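Local coordinates for rubber oxygenase (Streptomyces sp., PDB 5O1L), which cleaves the carbon–carbon double bonds of poly(cis-1,4-isoprene) in natural and synthetic rubber by adding dioxygen, using one non-covalently bound b-type heme, at residues V54-A59 and K193-H198; A65-G70 and V201-P206; S327-G332 and R349-A354. All blocks are in the same frame, centred on the assembly; numbering follows the deposited sequence.

Contact 1 of 3, residues V54-A59 and K193-H198; sequences VWDEEA and KTRMVH. With HEM (protoporphyrin IX containing Fe), chain C.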
loop_
_atom_site.group_PDB
_atom_site.type_symbol
_atom_site.label_atom_id
_atom_site.label_comp_id
_atom_site.label_asym_id
_atom_site.label_seq_id
_atom_site.Cartn_x
_atom_site.Cartn_y
_atom_site.Cartn_z
ATOM N N VAL A 54 7.848 -12.530 13.396
ATOM C CA VAL A 54 6.499 -13.050 13.247
ATOM C C VAL A 54 6.121 -12.882 11.788
ATOM O O VAL A 54 6.324 -11.826 11.196
ATOM C CB VAL A 54 5.496 -12.338 14.184
ATOM C CG1 VAL A 54 4.102 -12.884 14.032
ATOM C CG2 VAL A 54 5.936 -12.367 15.663
ATOM N N TRP A 55 5.558 -13.926 11.201
ATOM C CA TRP A 55 5.139 -13.920 9.788
ATOM C C TRP A 55 3.648 -14.158 9.761
ATOM O O TRP A 55 2.928 -13.392 10.372
ATOM C CB TRP A 55 6.036 -14.856 8.987
ATOM C CG TRP A 55 7.462 -14.361 8.932
ATOM C CD1 TRP A 55 7.997 -13.538 8.000
ATOM C CD2 TRP A 55 8.518 -14.666 9.831
ATOM N NE1 TRP A 55 9.307 -13.274 8.270
ATOM C CE2 TRP A 55 9.653 -13.963 9.387
ATOM C CE3 TRP A 55 8.611 -15.468 10.993
ATOM C CZ2 TRP A 55 10.888 -14.037 10.053
ATOM C CZ3 TRP A 55 9.846 -15.533 11.640
ATOM C CH2 TRP A 55 10.938 -14.829 11.163
ATOM N N ASP A 56 3.133 -15.228 9.168
ATOM C CA ASP A 56 1.700 -15.535 9.157
ATOM C C ASP A 56 1.527 -17.006 9.563
ATOM O O ASP A 56 1.580 -17.908 8.741
ATOM C CB ASP A 56 1.090 -15.231 7.798
ATOM C CG ASP A 56 -0.442 -15.278 7.777
ATOM O OD1 ASP A 56 -1.016 -15.985 8.607
ATOM O OD2 ASP A 56 -1.044 -14.616 6.899
ATOM N N GLU A 57 1.331 -17.241 10.852
ATOM C CA GLU A 57 1.266 -18.580 11.407
ATOM C C GLU A 57 0.159 -19.437 10.810
ATOM O O GLU A 57 0.379 -20.642 10.622
ATOM C CB GLU A 57 1.030 -18.504 12.938
ATOM C CG GLU A 57 1.258 -19.810 13.642
ATOM C CD GLU A 57 1.347 -19.626 15.155
ATOM O OE1 GLU A 57 2.127 -20.366 15.814
ATOM O OE2 GLU A 57 0.630 -18.738 15.694
ATOM N N GLU A 58 -0.964 -18.836 10.456
ATOM C CA GLU A 58 -2.082 -19.550 9.874
ATOM C C GLU A 58 -1.864 -19.812 8.388
ATOM O O GLU A 58 -2.140 -20.910 7.901
ATOM C CB GLU A 58 -3.414 -18.810 10.035
ATOM C CG GLU A 58 -3.833 -18.654 11.498
ATOM C CD GLU A 58 -4.962 -17.653 11.724
ATOM O OE1 GLU A 58 -5.250 -16.788 10.879
ATOM O OE2 GLU A 58 -5.576 -17.671 12.797
ATOM N N ALA A 59 -1.428 -18.826 7.634
ATOM C CA ALA A 59 -1.326 -18.961 6.184
ATOM C C ALA A 59 -0.059 -19.688 5.722
ATOM O O ALA A 59 -0.059 -20.401 4.732
ATOM C CB ALA A 59 -1.378 -17.611 5.481
ATOM N N LYS A 193 -6.690 -13.041 -0.830
ATOM C CA LYS A 193 -5.764 -13.473 -1.870
ATOM C C LYS A 193 -4.377 -12.918 -1.638
ATOM O O LYS A 193 -3.401 -13.622 -1.869
ATOM C CB LYS A 193 -6.321 -13.043 -3.228
ATOM C CG LYS A 193 -7.565 -13.856 -3.656
ATOM C CD LYS A 193 -8.024 -13.491 -5.046
ATOM C CE LYS A 193 -9.248 -14.292 -5.421
ATOM N NZ LYS A 193 -9.697 -13.987 -6.796
ATOM N N THR A 194 -4.243 -11.638 -1.202
ATOM C CA THR A 194 -2.947 -11.062 -0.906
ATOM C C THR A 194 -2.259 -11.794 0.196
ATOM O O THR A 194 -1.051 -12.054 0.143
ATOM C CB THR A 194 -3.096 -9.558 -0.611
ATOM O OG1 THR A 194 -3.708 -8.873 -1.732
ATOM C CG2 THR A 194 -1.726 -8.958 -0.202
ATOM N N ARG A 195 -3.010 -12.094 1.273
ATOM C CA ARG A 195 -2.440 -12.863 2.363
ATOM C C ARG A 195 -1.850 -14.184 1.879
ATOM O O ARG A 195 -0.769 -14.616 2.290
ATOM C CB ARG A 195 -3.517 -13.029 3.411
ATOM C CG ARG A 195 -3.134 -13.647 4.673
ATOM C CD ARG A 195 -4.194 -13.466 5.707
ATOM N NE ARG A 195 -3.727 -14.197 6.807
ATOM C CZ ARG A 195 -4.428 -14.589 7.837
ATOM N NH1 ARG A 195 -5.687 -14.337 7.873
ATOM N NH2 ARG A 195 -3.853 -15.302 8.793
ATOM N N MET A 196 -2.550 -14.819 0.948
ATOM C CA MET A 196 -2.092 -16.089 0.381
ATOM C C MET A 196 -0.862 -15.883 -0.540
ATOM O O MET A 196 0.106 -16.678 -0.444
ATOM C CB MET A 196 -3.204 -16.769 -0.427
ATOM C CG MET A 196 -4.405 -17.198 0.376
ATOM S SD MET A 196 -5.834 -17.675 -0.670
ATOM C CE MET A 196 -5.044 -18.819 -1.758
ATOM N N VAL A 197 -0.860 -14.835 -1.359
ATOM C CA VAL A 197 0.304 -14.488 -2.171
ATOM C C VAL A 197 1.515 -14.294 -1.255
ATOM O O VAL A 197 2.607 -14.844 -1.475
ATOM C CB VAL A 197 0.106 -13.277 -3.072
ATOM C CG1 VAL A 197 1.416 -12.870 -3.721
ATOM C CG2 VAL A 197 -0.945 -13.586 -4.092
ATOM N N HIS A 198 1.384 -13.457 -0.196
ATOM C CA HIS A 198 2.503 -13.211 0.654
ATOM C C HIS A 198 2.989 -14.535 1.274
ATOM O O HIS A 198 4.190 -14.696 1.403
ATOM C CB HIS A 198 2.095 -12.184 1.736
ATOM C CG HIS A 198 1.994 -10.771 1.250
ATOM N ND1 HIS A 198 1.326 -9.814 1.987
ATOM C CD2 HIS A 198 2.534 -10.135 0.168
ATOM C CE1 HIS A 198 1.453 -8.661 1.337
ATOM N NE2 HIS A 198 2.152 -8.806 0.230
HETATM C CHA HEM C . 2.104 -9.254 -3.623
HETATM C CHB HEM C . -0.244 -5.863 -1.270
HETATM C CHC HEM C . 3.316 -5.613 1.921
HETATM C CHD HEM C . 6.017 -8.227 -1.022
HETATM C C1A HEM C . 1.174 -8.381 -3.180
HETATM C C2A HEM C . -0.101 -8.236 -3.843
HETATM C C3A HEM C . -0.745 -7.249 -3.205
HETATM C C4A HEM C . 0.048 -6.817 -2.146
HETATM C CMA HEM C . -2.109 -6.738 -3.598
HETATM C CAA HEM C . -0.640 -9.018 -5.066
HETATM C CBA HEM C . -0.109 -8.383 -6.365
HETATM C CGA HEM C . -0.945 -8.826 -7.510
HETATM O O1A HEM C . -0.667 -9.964 -7.904
HETATM O O2A HEM C . -1.870 -8.050 -7.971
HETATM C C1B HEM C . 0.517 -5.522 -0.157
HETATM C C2B HEM C . 0.083 -4.559 0.797
HETATM C C3B HEM C . 1.028 -4.471 1.720
HETATM C C4B HEM C . 2.104 -5.368 1.329
HETATM C CMB HEM C . -1.219 -3.787 0.794
HETATM C CAB HEM C . 1.174 -3.769 2.971
HETATM C CBB HEM C . 0.228 -2.884 3.577
HETATM C C1C HEM C . 4.392 -6.318 1.403
HETATM C C2C HEM C . 5.722 -6.240 1.981
HETATM C C3C HEM C . 6.453 -7.010 1.137
HETATM C C4C HEM C . 5.574 -7.437 0.062
HETATM C CMC HEM C . 6.108 -5.578 3.271
HETATM C CAC HEM C . 7.894 -7.295 1.215
HETATM C CBC HEM C . 8.810 -7.033 2.229
HETATM C C1D HEM C . 5.178 -8.719 -1.988
HETATM C C2D HEM C . 5.602 -9.669 -3.036
HETATM C C3D HEM C . 4.533 -9.964 -3.767
HETATM C C4D HEM C . 3.418 -9.235 -3.160
HETATM C CMD HEM C . 7.015 -10.081 -3.209
HETATM C CAD HEM C . 4.473 -10.886 -5.010
HETATM C CBD HEM C . 4.834 -10.034 -6.220
HETATM C CGD HEM C . 4.860 -10.936 -7.459
HETATM O O1D HEM C . 4.040 -10.673 -8.367
HETATM O O2D HEM C . 5.651 -11.909 -7.597
HETATM N NA HEM C . 1.240 -7.530 -2.124
HETATM N NB HEM C . 1.737 -5.938 0.209
HETATM N NC HEM C . 4.302 -7.011 0.228
HETATM N ND HEM C . 3.834 -8.551 -2.056
HETATM FE FE HEM C . 2.785 -7.288 -0.922
HETATM O O HOH W 1 0.379 -13.985 4.616
HETATM O O HOH W 2 -7.346 -15.502 10.013
#
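Arg195 lays the NE side of its guanidinium against the carboxylate of Asp56 in a two-pronged, side-on salt bridge. Arg195 NE reaches Asp56 OD2 at 2.7 Å through the syn lone pair. Arg195 NH2 meets Asp56 OD1 at 2.9 Å along a straight N-H path. The two flat groups are nearly coplanar, 17° apart. Arg195 gets there by a chain extended from CG to NE, its CG anti to the backbone N (chi1 -173°). Glu58 adds a second carboxylate: Glu58 OE1 accepts from Arg195 NH2 at 2.9 Å, met on the anti side and somewhat out of plane, and a water links OE1 to Arg195 NH1. This salt-bridge network joins the approach to helix 59-68 to helix 187-204, the heme-bearing helix of an all-helical domain assigned to the globin clan. Asp56 does double duty, since Ala59 N donates to Asp56 OD1 at 3.0 Å from above the carboxylate plane, a capping bond ahead of the turn that leads into the helix. A second water spans Asp56 OD2 and Arg195 O. Three residues after Arg195, His198 NE2 binds the heme iron at 2.0 Å; Thr194 CG2 lies over one face of the imidazole, toward its rim.

Contact 2 of 3, residues A65-G70 and V201-P206; sequences AVIDRG and VRHLLP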
loop_
_atom_site.group_PDB
_atom_site.type_symbol
_atom_site.label_atom_id
_atom_site.label_comp_id
_atom_site.label_asym_id
_atom_site.label_seq_id
_atom_site.Cartn_x
_atom_site.Cartn_y
_atom_site.Cartn_z
ATOM N N ALA A 65 2.144 -26.094 1.797
ATOM C CA ALA A 65 1.577 -27.427 1.445
ATOM C C ALA A 65 0.927 -27.394 0.081
ATOM O O ALA A 65 1.195 -28.279 -0.767
ATOM C CB ALA A 65 0.609 -27.898 2.474
ATOM N N VAL A 66 0.156 -26.346 -0.211
ATOM C CA VAL A 66 -0.453 -26.174 -1.516
ATOM C C VAL A 66 0.594 -26.137 -2.633
ATOM O O VAL A 66 0.468 -26.856 -3.650
ATOM C CB VAL A 66 -1.387 -24.940 -1.527
ATOM C CG1 VAL A 66 -1.849 -24.599 -2.937
ATOM C CG2 VAL A 66 -2.559 -25.199 -0.566
ATOM N N ILE A 67 1.673 -25.412 -2.454
ATOM C CA ILE A 67 2.696 -25.308 -3.439
ATOM C C ILE A 67 3.403 -26.701 -3.615
ATOM O O ILE A 67 3.528 -27.183 -4.731
ATOM C CB ILE A 67 3.716 -24.231 -3.087
ATOM C CG1 ILE A 67 3.047 -22.861 -3.255
ATOM C CG2 ILE A 67 4.919 -24.305 -3.984
ATOM C CD1 ILE A 67 3.774 -21.728 -2.525
ATOM N N ASP A 68 3.790 -27.282 -2.493
ATOM C CA ASP A 68 4.521 -28.572 -2.502
ATOM C C ASP A 68 3.671 -29.727 -3.054
ATOM O O ASP A 68 4.233 -30.694 -3.541
ATOM C CB ASP A 68 5.048 -28.885 -1.093
ATOM C CG ASP A 68 6.200 -27.967 -0.681
ATOM O OD1 ASP A 68 6.778 -27.284 -1.558
ATOM O OD2 ASP A 68 6.535 -27.901 0.529
ATOM N N ARG A 69 2.343 -29.668 -2.940
ATOM C CA ARG A 69 1.456 -30.690 -3.524
ATOM C C ARG A 69 1.131 -30.449 -4.965
ATOM O O ARG A 69 0.424 -31.285 -5.555
ATOM C CB ARG A 69 0.162 -30.844 -2.726
ATOM C CG ARG A 69 0.362 -31.403 -1.323
ATOM C CD ARG A 69 -0.923 -31.797 -0.588
ATOM N NE ARG A 69 -1.926 -30.715 -0.666
ATOM C CZ ARG A 69 -2.341 -29.898 0.321
ATOM N NH1 ARG A 69 -3.209 -28.929 0.026
ATOM N NH2 ARG A 69 -1.968 -30.001 1.601
ATOM N N GLY A 70 1.673 -29.411 -5.604
ATOM C CA GLY A 70 1.436 -29.116 -6.993
ATOM C C GLY A 70 0.044 -28.601 -7.304
ATOM O O GLY A 70 -0.430 -28.672 -8.432
ATOM N N VAL A 201 5.075 -16.349 -1.196
ATOM C CA VAL A 201 6.372 -15.697 -1.286
ATOM C C VAL A 201 7.314 -16.095 -0.185
ATOM O O VAL A 201 8.520 -16.222 -0.409
ATOM C CB VAL A 201 6.203 -14.170 -1.399
ATOM C CG1 VAL A 201 7.533 -13.425 -1.323
ATOM C CG2 VAL A 201 5.495 -13.865 -2.735
ATOM N N ARG A 202 6.787 -16.269 1.013
ATOM C CA ARG A 202 7.614 -16.645 2.166
ATOM C C ARG A 202 8.196 -18.042 1.965
ATOM O O ARG A 202 9.268 -18.345 2.470
ATOM C CB ARG A 202 6.824 -16.562 3.450
ATOM C CG ARG A 202 6.428 -15.154 3.826
ATOM C CD ARG A 202 5.944 -15.101 5.262
ATOM N NE ARG A 202 5.322 -13.802 5.514
ATOM C CZ ARG A 202 4.028 -13.597 5.377
ATOM N NH1 ARG A 202 3.122 -14.542 5.101
ATOM N NH2 ARG A 202 3.596 -12.306 5.467
ATOM N N HIS A 203 7.462 -18.901 1.266
ATOM C CA HIS A 203 7.984 -20.228 0.935
ATOM C C HIS A 203 8.972 -20.165 -0.241
ATOM O O HIS A 203 9.982 -20.901 -0.264
ATOM C CB HIS A 203 6.809 -21.126 0.647
ATOM C CG HIS A 203 7.166 -22.574 0.461
ATOM N ND1 HIS A 203 6.915 -23.255 -0.705
ATOM C CD2 HIS A 203 7.756 -23.455 1.305
ATOM C CE1 HIS A 203 7.350 -24.499 -0.583
ATOM N NE2 HIS A 203 7.891 -24.640 0.612
ATOM N N LEU A 204 8.753 -19.284 -1.201
ATOM C CA LEU A 204 9.515 -19.225 -2.447
ATOM C C LEU A 204 10.795 -18.442 -2.368
ATOM O O LEU A 204 11.844 -18.920 -2.828
ATOM C CB LEU A 204 8.656 -18.671 -3.595
ATOM C CG LEU A 204 7.510 -19.633 -3.878
ATOM C CD1 LEU A 204 6.500 -18.991 -4.800
ATOM C CD2 LEU A 204 8.019 -20.934 -4.499
ATOM N N LEU A 205 10.766 -17.210 -1.838
ATOM C CA LEU A 205 11.922 -16.336 -1.925
ATOM C C LEU A 205 13.171 -16.921 -1.229
ATOM O O LEU A 205 14.261 -16.657 -1.736
ATOM C CB LEU A 205 11.639 -14.913 -1.414
ATOM C CG LEU A 205 11.169 -13.919 -2.431
ATOM C CD1 LEU A 205 10.864 -12.544 -1.779
ATOM C CD2 LEU A 205 12.093 -13.688 -3.631
ATOM N N PRO A 206 13.012 -17.612 -0.068
ATOM C CA PRO A 206 14.242 -18.161 0.526
ATOM C C PRO A 206 14.928 -19.199 -0.344
ATOM O O PRO A 206 16.091 -19.497 -0.100
ATOM C CB PRO A 206 13.758 -18.740 1.842
ATOM C CG PRO A 206 12.605 -17.869 2.199
ATOM C CD PRO A 206 11.891 -17.788 0.881
#
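Asp68 OD1 comes within 3.0 Å of His203 CE1, at the edge of the imidazole and near its plane, an oxygen-to-ring-carbon approach of C-H...O type and the closest between the two segments. The other oxygen, Asp68 OD2, stands 3.5 Å from His203 NE2, without a hydrogen bond. Carboxylate and ring are turned 65° against each other, so neither lies flat on its partner. His203 holds its CG anti to the backbone N (chi1 -173°), which sets the ring beside Ile67 and Asp68. Ile67 then slides past it in the opposite direction: Ile67 CD1 is 3.9 Å from His203 ND1, and CG2 flanks the same atom. Ile67 CD1 also brushes Leu204 CD1 at 4.5 Å, a light apolar touch. The pairing is plain helix-to-helix packing near the protein surface, where helix 59-68 finishes in a Schellman motif at Gly70; two residues before His203, Val201 touches the heme. His203 ND1 is buried against isoleucine with no polar partner in the model, whereas the carboxylate faces the CE1–NE2 edge. This pattern is consistent with a mainly electrostatic attraction: the aspartate would tend to favour a protonated imidazole, but the buried, partnerless ND1 would work against it.

Contact 3 of 3, residues S327-G332 and R349-A354; sequences SRYTLG and RLIATA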
loop_
_atom_site.group_PDB
_atom_site.type_symbol
_atom_site.label_atom_id
_atom_site.label_comp_id
_atom_site.label_asym_id
_atom_site.label_seq_id
_atom_site.Cartn_x
_atom_site.Cartn_y
_atom_site.Cartn_z
ATOM N N SER A 327 6.766 14.717 -7.675
ATOM C CA SER A 327 7.161 13.671 -6.732
ATOM C C SER A 327 8.197 14.193 -5.704
ATOM O O SER A 327 8.192 13.837 -4.525
ATOM C CB SER A 327 7.701 12.491 -7.467
ATOM O OG SER A 327 6.696 11.977 -8.304
ATOM N N ARG A 328 9.109 15.065 -6.096
ATOM C CA ARG A 328 10.026 15.666 -5.200
ATOM C C ARG A 328 9.314 16.566 -4.242
ATOM O O ARG A 328 9.648 16.602 -3.062
ATOM C CB ARG A 328 11.123 16.465 -5.965
ATOM C CG ARG A 328 12.097 15.534 -6.634
ATOM C CD ARG A 328 13.158 16.283 -7.428
ATOM N NE ARG A 328 13.943 17.029 -6.524
ATOM C CZ ARG A 328 14.948 16.555 -5.769
ATOM N NH1 ARG A 328 15.463 15.378 -5.959
ATOM N NH2 ARG A 328 15.462 17.339 -4.842
ATOM N N TYR A 329 8.312 17.301 -4.692
ATOM C CA TYR A 329 7.525 18.153 -3.802
ATOM C C TYR A 329 6.808 17.279 -2.753
ATOM O O TYR A 329 6.712 17.699 -1.593
ATOM C CB TYR A 329 6.518 18.876 -4.674
ATOM C CG TYR A 329 5.456 19.617 -3.896
ATOM C CD1 TYR A 329 5.771 20.686 -3.131
ATOM C CD2 TYR A 329 4.128 19.237 -3.990
ATOM C CE1 TYR A 329 4.791 21.326 -2.402
ATOM C CE2 TYR A 329 3.138 19.898 -3.340
ATOM C CZ TYR A 329 3.452 20.933 -2.575
ATOM O OH TYR A 329 2.430 21.584 -1.876
ATOM N N THR A 330 6.295 16.167 -3.200
ATOM C CA THR A 330 5.493 15.269 -2.351
ATOM C C THR A 330 6.382 14.557 -1.367
ATOM O O THR A 330 6.077 14.510 -0.130
ATOM C CB THR A 330 4.762 14.307 -3.207
ATOM O OG1 THR A 330 3.809 15.020 -4.019
ATOM C CG2 THR A 330 4.017 13.342 -2.356
ATOM N N LEU A 331 7.504 14.012 -1.817
ATOM C CA LEU A 331 8.380 13.220 -0.948
ATOM C C LEU A 331 9.387 14.042 -0.157
ATOM O O LEU A 331 9.987 13.510 0.817
ATOM C CB LEU A 331 9.100 12.163 -1.751
ATOM C CG LEU A 331 8.105 11.138 -2.302
ATOM C CD1 LEU A 331 8.703 10.352 -3.430
ATOM C CD2 LEU A 331 7.602 10.223 -1.191
ATOM N N GLY A 332 9.636 15.238 -0.622
ATOM C CA GLY A 332 10.728 16.070 -0.064
ATOM C C GLY A 332 12.001 15.787 -0.789
ATOM O O GLY A 332 12.225 14.722 -1.377
ATOM N N ARG A 349 9.399 25.028 -7.351
ATOM C CA ARG A 349 9.048 26.280 -6.689
ATOM C C ARG A 349 7.656 26.759 -7.145
ATOM O O ARG A 349 6.905 27.244 -6.284
ATOM C CB ARG A 349 10.094 27.349 -7.017
ATOM C CG ARG A 349 9.805 28.659 -6.290
ATOM C CD ARG A 349 11.020 29.592 -6.404
ATOM N NE ARG A 349 12.159 29.027 -5.660
ATOM C CZ ARG A 349 13.289 29.682 -5.337
ATOM N NH1 ARG A 349 14.241 29.067 -4.640
ATOM N NH2 ARG A 349 13.479 30.942 -5.694
ATOM N N LEU A 350 7.279 26.613 -8.395
ATOM C CA LEU A 350 5.964 26.947 -8.858
ATOM C C LEU A 350 4.938 26.088 -8.080
ATOM O O LEU A 350 3.879 26.589 -7.672
ATOM C CB LEU A 350 5.762 26.716 -10.368
ATOM C CG LEU A 350 6.552 27.631 -11.324
ATOM C CD1 LEU A 350 6.277 27.143 -12.722
ATOM C CD2 LEU A 350 6.146 29.097 -11.142
ATOM N N ILE A 351 5.212 24.806 -7.981
ATOM C CA ILE A 351 4.299 23.877 -7.292
ATOM C C ILE A 351 4.208 24.184 -5.846
ATOM O O ILE A 351 3.087 24.267 -5.296
ATOM C CB ILE A 351 4.711 22.397 -7.516
ATOM C CG1 ILE A 351 4.562 22.028 -8.959
ATOM C CG2 ILE A 351 3.887 21.458 -6.628
ATOM C CD1 ILE A 351 5.214 20.761 -9.346
ATOM N N ALA A 352 5.328 24.439 -5.160
ATOM C CA ALA A 352 5.209 24.733 -3.747
ATOM C C ALA A 352 4.449 26.004 -3.467
ATOM O O ALA A 352 3.750 26.098 -2.410
ATOM C CB ALA A 352 6.642 24.835 -3.172
ATOM N N THR A 353 4.567 27.022 -4.294
ATOM C CA THR A 353 3.862 28.271 -4.114
ATOM C C THR A 353 2.401 28.190 -4.488
ATOM O O THR A 353 1.581 28.925 -3.905
ATOM C CB THR A 353 4.557 29.520 -4.691
ATOM O OG1 THR A 353 4.587 29.493 -6.077
ATOM C CG2 THR A 353 5.957 29.503 -4.236
ATOM N N ALA A 354 2.031 27.357 -5.463
ATOM C CA ALA A 354 0.672 27.437 -5.985
ATOM C C ALA A 354 -0.160 26.193 -5.772
ATOM O O ALA A 354 -1.397 26.288 -5.811
ATOM C CB ALA A 354 0.692 27.752 -7.470
HETATM O O HOH W 3 3.528 23.918 -0.624
#
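Tyr329 of helix 320-331 and Ile351 of helix 345-362 meet in a CH-pi contact. The CG2 methyl of Ile351 sits over one face of the phenol, 3.6 Å from the Tyr329 ring centroid and 19° off the ring normal. It is displaced slightly, so that Tyr329 CD2 is the ring atom nearest to Ile351 CG2, at 3.5 Å. The ring reaches across because Tyr329 holds CG anti to its main-chain nitrogen (chi1 170°), and Ile351 CG2 is likewise anti to its own nitrogen.

Apolar packing extends the contact to Ala352. Tyr329 CE1 lies 3.7 Å from Ala352 CA and 4.0 Å from Ala352 CB, so this part of the ring rests against the helix backbone as much as against a side chain. The Trp245 ring meets the phenol nearly parallel, while Leu378 of helix 373-393 packs on Ile351.

Hydrogen bonding enters through one water, which joins Tyr329 OH at 2.9 Å to Ala352 O at 2.8 Å; it lies in the plane of the ring, off its edge. Helices 320-331 and 345-362, separated in the chain by helix 333-339, pack side by side within the catalytic domain, away from the heme. The chemistry implies a mainly apolar interface, in which dispersion holds the ring's face and a single water ties its hydroxyl to the neighbouring helix.

From the N terminus, the chain first passes residues 54-59 and enters helix 59-68, which carries 65-70. Well over a hundred residues later, helix 187-204 returns to both: contact 1 closes on 193-198 and contact 2 on 201-206. Because the segments alternate, these two loops cross, and together they fasten the start and finish of helix 59-68 along the heme-bearing helix. They also touch directly, with Asp56 CB 3.4 Å from Arg202 NH1. Contact 3 opens after both have closed. On the opposite side of the chain's centre, about 38 Å from contact 1 between centres, it joins helices 320-331 and 345-362 over the intervening helix 333-339, without touching either earlier contact.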